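Local coordinates for protein N-deoxyribosyltransferase (Bacillus psychrosaccharolyticus, PDB 6EVS) that catalyses the transfer of 2'-deoxyribose between nucleobases, a reaction suited to the enzymatic synthesis of modified nucleosides, at residues 32-41 against 54-65. Sequence-based numbering, arbitrary orientation.
Sequences TVFSPRENQL and FVFKNDLEHIKW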
ATOM      1  N   THR A  32     -11.651  -8.037 -20.478  1.00 31.30           N
ATOM      2  CA  THR A  32     -12.644  -7.059 -20.048  1.00 30.61           C
ATOM      3  C   THR A  32     -11.924  -5.726 -19.913  1.00 27.95           C
ATOM      4  O   THR A  32     -11.057  -5.567 -19.053  1.00 30.05           O
ATOM      5  CB  THR A  32     -13.310  -7.474 -18.733  1.00 32.84           C
ATOM      6  OG1 THR A  32     -13.959  -8.736 -18.908  1.00 31.86           O
ATOM      7  CG2 THR A  32     -14.350  -6.439 -18.326  1.00 31.59           C
ATOM      8  N   VAL A  33     -12.260  -4.775 -20.778  1.00 31.69           N
ATOM      9  CA  VAL A  33     -11.513  -3.532 -20.889  1.00 33.44           C
ATOM     10  C   VAL A  33     -12.373  -2.386 -20.387  1.00 27.92           C
ATOM     11  O   VAL A  33     -13.481  -2.167 -20.897  1.00 29.73           O
ATOM     12  CB  VAL A  33     -11.074  -3.275 -22.337  1.00 32.44           C
ATOM     13  CG1 VAL A  33     -10.273  -1.983 -22.409  1.00 26.17           C
ATOM     14  CG2 VAL A  33     -10.287  -4.471 -22.848  1.00 30.93           C
ATOM     15  N   PHE A  34     -11.854  -1.626 -19.421  1.00 26.13           N
ATOM     16  CA  PHE A  34     -12.460  -0.345 -19.055  1.00 32.42           C
ATOM     17  C   PHE A  34     -11.802   0.750 -19.886  1.00 32.56           C
ATOM     18  O   PHE A  34     -10.591   0.974 -19.772  1.00 29.52           O
ATOM     19  CB  PHE A  34     -12.300  -0.033 -17.566  1.00 33.17           C
ATOM     20  CG  PHE A  34     -12.878   1.307 -17.160  1.00 30.99           C
ATOM     21  CD1 PHE A  34     -14.221   1.422 -16.831  1.00 29.94           C
ATOM     22  CD2 PHE A  34     -12.076   2.443 -17.109  1.00 27.47           C
ATOM     23  CE1 PHE A  34     -14.770   2.648 -16.420  1.00 32.24           C
ATOM     24  CE2 PHE A  34     -12.611   3.685 -16.735  1.00 27.08           C
ATOM     25  CZ  PHE A  34     -13.973   3.785 -16.381  1.00 33.59           C
ATOM     26  N   SER A  35     -12.599   1.436 -20.706  1.00 26.50           N
ATOM     27  CA  SER A  35     -12.071   2.466 -21.598  1.00 29.40           C
ATOM     28  C   SER A  35     -12.618   3.815 -21.167  1.00 26.38           C
ATOM     29  O   SER A  35     -13.827   4.046 -21.291  1.00 32.05           O
ATOM     30  CB  SER A  35     -12.435   2.185 -23.056  1.00 30.82           C
ATOM     31  OG  SER A  35     -11.807   3.146 -23.914  1.00 32.44           O
ATOM     32  N   PRO A  36     -11.787   4.704 -20.626  1.00 32.97           N
ATOM     33  CA  PRO A  36     -12.310   5.934 -20.019  1.00 31.82           C
ATOM     34  C   PRO A  36     -13.197   6.754 -20.932  1.00 34.31           C
ATOM     35  O   PRO A  36     -14.093   7.433 -20.426  1.00 35.19           O
ATOM     36  CB  PRO A  36     -11.038   6.697 -19.640  1.00 36.92           C
ATOM     37  CG  PRO A  36     -10.045   5.563 -19.294  1.00 32.06           C
ATOM     38  CD  PRO A  36     -10.351   4.508 -20.340  1.00 29.78           C
ATOM     39  N   ARG A  37     -12.994   6.700 -22.249  1.00 36.44           N
ATOM     40  CA  ARG A  37     -13.803   7.501 -23.164  1.00 43.51           C
ATOM     41  C   ARG A  37     -15.258   7.035 -23.213  1.00 46.95           C
ATOM     42  O   ARG A  37     -16.144   7.830 -23.569  1.00 42.97           O
ATOM     43  CB  ARG A  37     -13.191   7.467 -24.566  1.00 47.00           C
ATOM     44  CG  ARG A  37     -13.510   6.213 -25.353  1.00 44.89           C
ATOM     45  CD  ARG A  37     -12.970   6.281 -26.757  1.00 51.18           C
ATOM     46  NE  ARG A  37     -13.288   5.072 -27.506  1.00 45.22           N
ATOM     47  CZ  ARG A  37     -13.635   5.056 -28.783  1.00 53.47           C
ATOM     48  NH1 ARG A  37     -13.725   6.196 -29.446  1.00 62.00           N
ATOM     49  NH2 ARG A  37     -13.898   3.906 -29.389  1.00 55.61           N
ATOM     50  N   GLU A  38     -15.519   5.765 -22.880  1.00 40.22           N
ATOM     51  CA  GLU A  38     -16.877   5.243 -22.803  1.00 46.89           C
ATOM     52  C   GLU A  38     -17.534   5.556 -21.471  1.00 46.38           C
ATOM     53  O   GLU A  38     -18.673   5.137 -21.249  1.00 43.33           O
ATOM     54  CB  GLU A  38     -16.893   3.722 -23.012  1.00 48.03           C
ATOM     55  CG  GLU A  38     -16.034   3.190 -24.157  1.00 47.67           C
ATOM     56  CD  GLU A  38     -16.093   1.671 -24.268  1.00 43.12           C
ATOM     57  OE1 GLU A  38     -16.049   1.148 -25.400  1.00 45.11           O
ATOM     58  OE2 GLU A  38     -16.180   0.998 -23.218  1.00 41.59           O
ATOM     59  N   ASN A  39     -16.842   6.268 -20.586  1.00 39.24           N
ATOM     60  CA  ASN A  39     -17.284   6.486 -19.215  1.00 38.38           C
ATOM     61  C   ASN A  39     -17.160   7.949 -18.849  1.00 41.56           C
ATOM     62  O   ASN A  39     -16.666   8.325 -17.785  1.00 36.34           O
ATOM     63  CB  ASN A  39     -16.486   5.570 -18.300  1.00 35.79           C
ATOM     64  CG  ASN A  39     -16.727   4.128 -18.636  1.00 48.66           C
ATOM     65  OD1 ASN A  39     -15.917   3.495 -19.331  1.00 37.21           O
ATOM     66  ND2 ASN A  39     -17.864   3.596 -18.184  1.00 37.91           N
ATOM     67  N   GLN A  40     -17.622   8.806 -19.755  1.00 40.38           N
ATOM     68  CA  GLN A  40     -17.679  10.240 -19.533  1.00 44.39           C
ATOM     69  C   GLN A  40     -18.966  10.647 -18.827  1.00 52.67           C
ATOM     70  O   GLN A  40     -19.198  11.845 -18.623  1.00 52.76           O
ATOM     71  CB  GLN A  40     -17.496  10.975 -20.877  1.00 42.65           C
ATOM     72  CG  GLN A  40     -16.094  10.684 -21.456  1.00 49.14           C
ATOM     73  CD  GLN A  40     -15.812  11.327 -22.798  1.00 52.15           C
ATOM     74  OE1 GLN A  40     -15.577  12.533 -22.891  1.00 52.22           O
ATOM     75  NE2 GLN A  40     -15.789  10.515 -23.845  1.00 44.09           N
ATOM     76  N   LEU A  41     -19.798   9.656 -18.457  1.00 59.93           N
ATOM     77  CA  LEU A  41     -20.915   9.725 -17.515  1.00 58.29           C
ATOM     78  C   LEU A  41     -22.125  10.398 -18.149  1.00 75.14           C
ATOM     79  O   LEU A  41     -22.029  11.546 -18.591  1.00 65.36           O
ATOM     80  CB  LEU A  41     -20.468  10.426 -16.229  1.00 48.19           C
ATOM     81  CG  LEU A  41     -19.385   9.565 -15.557  1.00 46.75           C
ATOM     82  CD1 LEU A  41     -18.987  10.086 -14.179  1.00 48.76           C
ATOM     83  CD2 LEU A  41     -19.861   8.120 -15.459  1.00 49.48           C
ATOM     84  N   PHE A  54     -16.778  12.539  -9.981  1.00 37.32           N
ATOM     85  CA  PHE A  54     -17.181  11.178 -10.321  1.00 34.30           C
ATOM     86  C   PHE A  54     -16.244  10.558 -11.349  1.00 32.68           C
ATOM     87  O   PHE A  54     -15.932   9.365 -11.270  1.00 31.62           O
ATOM     88  CB  PHE A  54     -18.618  11.166 -10.829  1.00 36.86           C
ATOM     89  CG  PHE A  54     -19.640  11.324  -9.741  1.00 41.21           C
ATOM     90  CD1 PHE A  54     -19.319  11.034  -8.422  1.00 51.57           C
ATOM     91  CD2 PHE A  54     -20.917  11.776 -10.033  1.00 53.20           C
ATOM     92  CE1 PHE A  54     -20.265  11.187  -7.400  1.00 51.35           C
ATOM     93  CE2 PHE A  54     -21.862  11.922  -9.022  1.00 58.34           C
ATOM     94  CZ  PHE A  54     -21.531  11.625  -7.705  1.00 48.00           C
ATOM     95  N   VAL A  55     -15.800  11.343 -12.328  1.00 32.73           N
ATOM     96  CA  VAL A  55     -14.901  10.797 -13.341  1.00 33.77           C
ATOM     97  C   VAL A  55     -13.587  10.372 -12.702  1.00 30.65           C
ATOM     98  O   VAL A  55     -13.090   9.261 -12.937  1.00 32.16           O
ATOM     99  CB  VAL A  55     -14.682  11.817 -14.470  1.00 35.05           C
ATOM    100  CG1 VAL A  55     -13.462  11.409 -15.306  1.00 37.49           C
ATOM    101  CG2 VAL A  55     -15.929  11.927 -15.347  1.00 38.63           C
ATOM    102  N   PHE A  56     -12.992  11.253 -11.897  1.00 31.32           N
ATOM    103  CA  PHE A  56     -11.773  10.894 -11.181  1.00 28.02           C
ATOM    104  C   PHE A  56     -11.976   9.631 -10.355  1.00 33.75           C
ATOM    105  O   PHE A  56     -11.208   8.669 -10.464  1.00 25.80           O
ATOM    106  CB  PHE A  56     -11.335  12.054 -10.285  1.00 28.65           C
ATOM    107  CG  PHE A  56     -10.060  11.783  -9.538  1.00 27.37           C
ATOM    108  CD1 PHE A  56      -8.818  12.034 -10.125  1.00 37.30           C
ATOM    109  CD2 PHE A  56     -10.102  11.284  -8.269  1.00 25.92           C
ATOM    110  CE1 PHE A  56      -7.630  11.781  -9.421  1.00 26.12           C
ATOM    111  CE2 PHE A  56      -8.914  11.004  -7.552  1.00 39.30           C
ATOM    112  CZ  PHE A  56      -7.679  11.253  -8.147  1.00 27.23           C
ATOM    113  N   LYS A  57     -13.036   9.611  -9.544  1.00 32.22           N
ATOM    114  CA  LYS A  57     -13.259   8.480  -8.648  1.00 36.85           C
ATOM    115  C   LYS A  57     -13.538   7.212  -9.433  1.00 27.34           C
ATOM    116  O   LYS A  57     -13.009   6.151  -9.107  1.00 27.69           O
ATOM    117  CB  LYS A  57     -14.413   8.781  -7.690  1.00 35.24           C
ATOM    118  CG  LYS A  57     -14.062   9.789  -6.625  1.00 43.03           C
ATOM    119  CD  LYS A  57     -15.263  10.057  -5.695  1.00 46.66           C
ATOM    120  CE  LYS A  57     -14.862  10.953  -4.533  1.00 51.27           C
ATOM    121  NZ  LYS A  57     -15.656  10.701  -3.290  1.00 58.06           N
ATOM    122  N   ASN A  58     -14.334   7.311 -10.504  1.00 28.45           N
ATOM    123  CA  ASN A  58     -14.647   6.108 -11.264  1.00 28.69           C
ATOM    124  C   ASN A  58     -13.414   5.584 -11.978  1.00 29.58           C
ATOM    125  O   ASN A  58     -13.198   4.366 -12.054  1.00 26.66           O
ATOM    126  CB  ASN A  58     -15.764   6.390 -12.271  1.00 30.66           C
ATOM    127  CG  ASN A  58     -16.357   5.120 -12.848  1.00 38.37           C
ATOM    128  OD1 ASN A  58     -16.484   4.108 -12.147  1.00 34.30           O
ATOM    129  ND2 ASN A  58     -16.717   5.157 -14.125  1.00 33.39           N
ATOM    130  N   ASP A  59     -12.594   6.493 -12.509  1.00 26.50           N
ATOM    131  CA  ASP A  59     -11.378   6.091 -13.219  1.00 29.88           C
ATOM    132  C   ASP A  59     -10.417   5.385 -12.275  1.00 34.82           C
ATOM    133  O   ASP A  59      -9.949   4.272 -12.556  1.00 29.53           O
ATOM    134  CB  ASP A  59     -10.704   7.318 -13.845  1.00 27.86           C
ATOM    135  CG  ASP A  59     -11.396   7.795 -15.125  1.00 38.75           C
ATOM    136  OD1 ASP A  59     -12.409   7.179 -15.533  1.00 39.17           O
ATOM    137  OD2 ASP A  59     -10.920   8.784 -15.711  1.00 37.29           O
ATOM    138  N   LEU A  60     -10.099   6.035 -11.148  1.00 30.27           N
ATOM    139  CA  LEU A  60      -9.198   5.445 -10.163  1.00 27.47           C
ATOM    140  C   LEU A  60      -9.729   4.107  -9.647  1.00 31.01           C
ATOM    141  O   LEU A  60      -8.980   3.127  -9.552  1.00 30.28           O
ATOM    142  CB  LEU A  60      -8.981   6.426  -9.008  1.00 33.67           C
ATOM    143  CG  LEU A  60      -7.886   6.102  -7.994  1.00 38.97           C
ATOM    144  CD1 LEU A  60      -6.547   5.852  -8.703  1.00 32.14           C
ATOM    145  CD2 LEU A  60      -7.763   7.225  -6.972  1.00 37.81           C
ATOM    146  N   GLU A  61     -11.023   4.036  -9.323  1.00 24.27           N
ATOM    147  CA  GLU A  61     -11.587   2.760  -8.893  1.00 26.44           C
ATOM    148  C   GLU A  61     -11.397   1.682  -9.962  1.00 28.64           C
ATOM    149  O   GLU A  61     -11.152   0.512  -9.633  1.00 30.10           O
ATOM    150  CB  GLU A  61     -13.070   2.914  -8.529  1.00 27.79           C
ATOM    151  CG  GLU A  61     -13.551   1.860  -7.554  1.00 49.77           C
ATOM    152  CD  GLU A  61     -12.887   1.979  -6.189  1.00 58.12           C
ATOM    153  OE1 GLU A  61     -12.844   0.972  -5.463  1.00 65.24           O
ATOM    154  OE2 GLU A  61     -12.396   3.076  -5.840  1.00 62.32           O
ATOM    155  N   HIS A  62     -11.463   2.052 -11.252  1.00 24.37           N
ATOM    156  CA  HIS A  62     -11.288   1.030 -12.273  1.00 24.47           C
ATOM    157  C   HIS A  62      -9.821   0.687 -12.522  1.00 27.72           C
ATOM    158  O   HIS A  62      -9.531  -0.408 -13.015  1.00 26.32           O
ATOM    159  CB  HIS A  62     -11.993   1.436 -13.563  1.00 25.67           C
ATOM    160  CG  HIS A  62     -13.451   1.117 -13.541  1.00 28.21           C
ATOM    161  ND1 HIS A  62     -14.388   1.973 -13.000  1.00 28.49           N
ATOM    162  CD2 HIS A  62     -14.130   0.009 -13.923  1.00 29.29           C
ATOM    163  CE1 HIS A  62     -15.589   1.431 -13.111  1.00 32.43           C
ATOM    164  NE2 HIS A  62     -15.462   0.235 -13.654  1.00 30.60           N
ATOM    165  N   ILE A  63      -8.892   1.569 -12.163  1.00 23.97           N
ATOM    166  CA  ILE A  63      -7.495   1.142 -12.121  1.00 24.00           C
ATOM    167  C   ILE A  63      -7.313   0.110 -11.023  1.00 31.90           C
ATOM    168  O   ILE A  63      -6.616  -0.898 -11.201  1.00 24.97           O
ATOM    169  CB  ILE A  63      -6.550   2.339 -11.906  1.00 24.47           C
ATOM    170  CG1 ILE A  63      -6.720   3.404 -12.986  1.00 23.96           C
ATOM    171  CG2 ILE A  63      -5.099   1.859 -11.849  1.00 32.32           C
ATOM    172  CD1 ILE A  63      -5.766   4.565 -12.754  1.00 31.07           C
ATOM    173  N   LYS A  64      -7.948   0.345  -9.871  1.00 26.44           N
ATOM    174  CA  LYS A  64      -7.863  -0.597  -8.753  1.00 27.59           C
ATOM    175  C   LYS A  64      -8.540  -1.924  -9.081  1.00 26.16           C
ATOM    176  O   LYS A  64      -8.059  -2.995  -8.667  1.00 26.20           O
ATOM    177  CB  LYS A  64      -8.478   0.037  -7.510  1.00 29.88           C
ATOM    178  CG  LYS A  64      -7.600   1.106  -6.897  1.00 32.52           C
ATOM    179  CD  LYS A  64      -8.405   2.091  -6.069  1.00 42.29           C
ATOM    180  CE  LYS A  64      -7.478   3.122  -5.444  1.00 46.01           C
ATOM    181  NZ  LYS A  64      -8.150   3.976  -4.427  1.00 45.25           N
ATOM    182  N   TRP A  65      -9.659  -1.874  -9.820  1.00 23.12           N
ATOM    183  CA  TRP A  65     -10.384  -3.077 -10.233  1.00 28.00           C
ATOM    184  C   TRP A  65      -9.609  -3.906 -11.263  1.00 26.91           C
ATOM    185  O   TRP A  65      -9.770  -5.132 -11.321  1.00 24.81           O
ATOM    186  CB  TRP A  65     -11.747  -2.641 -10.773  1.00 25.94           C
ATOM    187  CG  TRP A  65     -12.475  -3.492 -11.800  1.00 31.12           C
ATOM    188  CD1 TRP A  65     -13.491  -4.387 -11.557  1.00 33.71           C
ATOM    189  CD2 TRP A  65     -12.292  -3.474 -13.235  1.00 36.95           C
ATOM    190  NE1 TRP A  65     -13.942  -4.924 -12.744  1.00 35.27           N
ATOM    191  CE2 TRP A  65     -13.222  -4.388 -13.786  1.00 43.38           C
ATOM    192  CE3 TRP A  65     -11.445  -2.763 -14.103  1.00 33.48           C
ATOM    193  CZ2 TRP A  65     -13.307  -4.634 -15.173  1.00 45.12           C
ATOM    194  CZ3 TRP A  65     -11.529  -3.010 -15.490  1.00 34.37           C
ATOM    195  CH2 TRP A  65     -12.450  -3.941 -16.004  1.00 39.25           C
TER
HETATM  196  O   HOH W   1     -15.569   7.406 -15.478  1.00 41.35           O
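F34 lays its ring on the imidazole of H62, joining strand 32-34, at one edge of the chain's parallel, Rossmann-like alpha/beta sheet, to helix 49-65. Strand 32-34 and helix segment 54-65 run nearly antiparallel, at 152°. The two belong to the beta-alpha-beta crossover that leads from strand 32-34 past strand 3-7 to strand 68-72.

The rings form an offset stack, with centroids 3.9 Å apart and planes 14° from parallel. H62 CB also lies over the F34 face, a CH-pi contact 3.7 Å from the centroid. The F34 side chain leaves the strand with CG anti to the backbone N (chi1 178°), and its far edge meets N58 and D59. D59 OD1 lies in the ring plane, 3.7 Å from F34 CE2. The N58 amide stands almost perpendicular to the ring.

The imidazole is held at both nitrogens. Its ND1 donates to N58 O one turn back, and NE2 bonds to T131 O of the second subunit. The contact thus lies next to a subunit interface.

W65 packs against the start of the strand, with CZ3 on F34 CB and the benzo edge at T32 CG2. K3 makes a cation-pi contact with the indole. At the other end, L41 reaches the helix through one methyl. Its CD1 lies 3.5 Å from F54 CB and also touches V55 CG2.

No direct hydrogen bond links 32-41 to 54-65. A water bridges them instead: it donates to N39 O and to D59 OD1 and accepts from N58 ND2 at 2.9 Å.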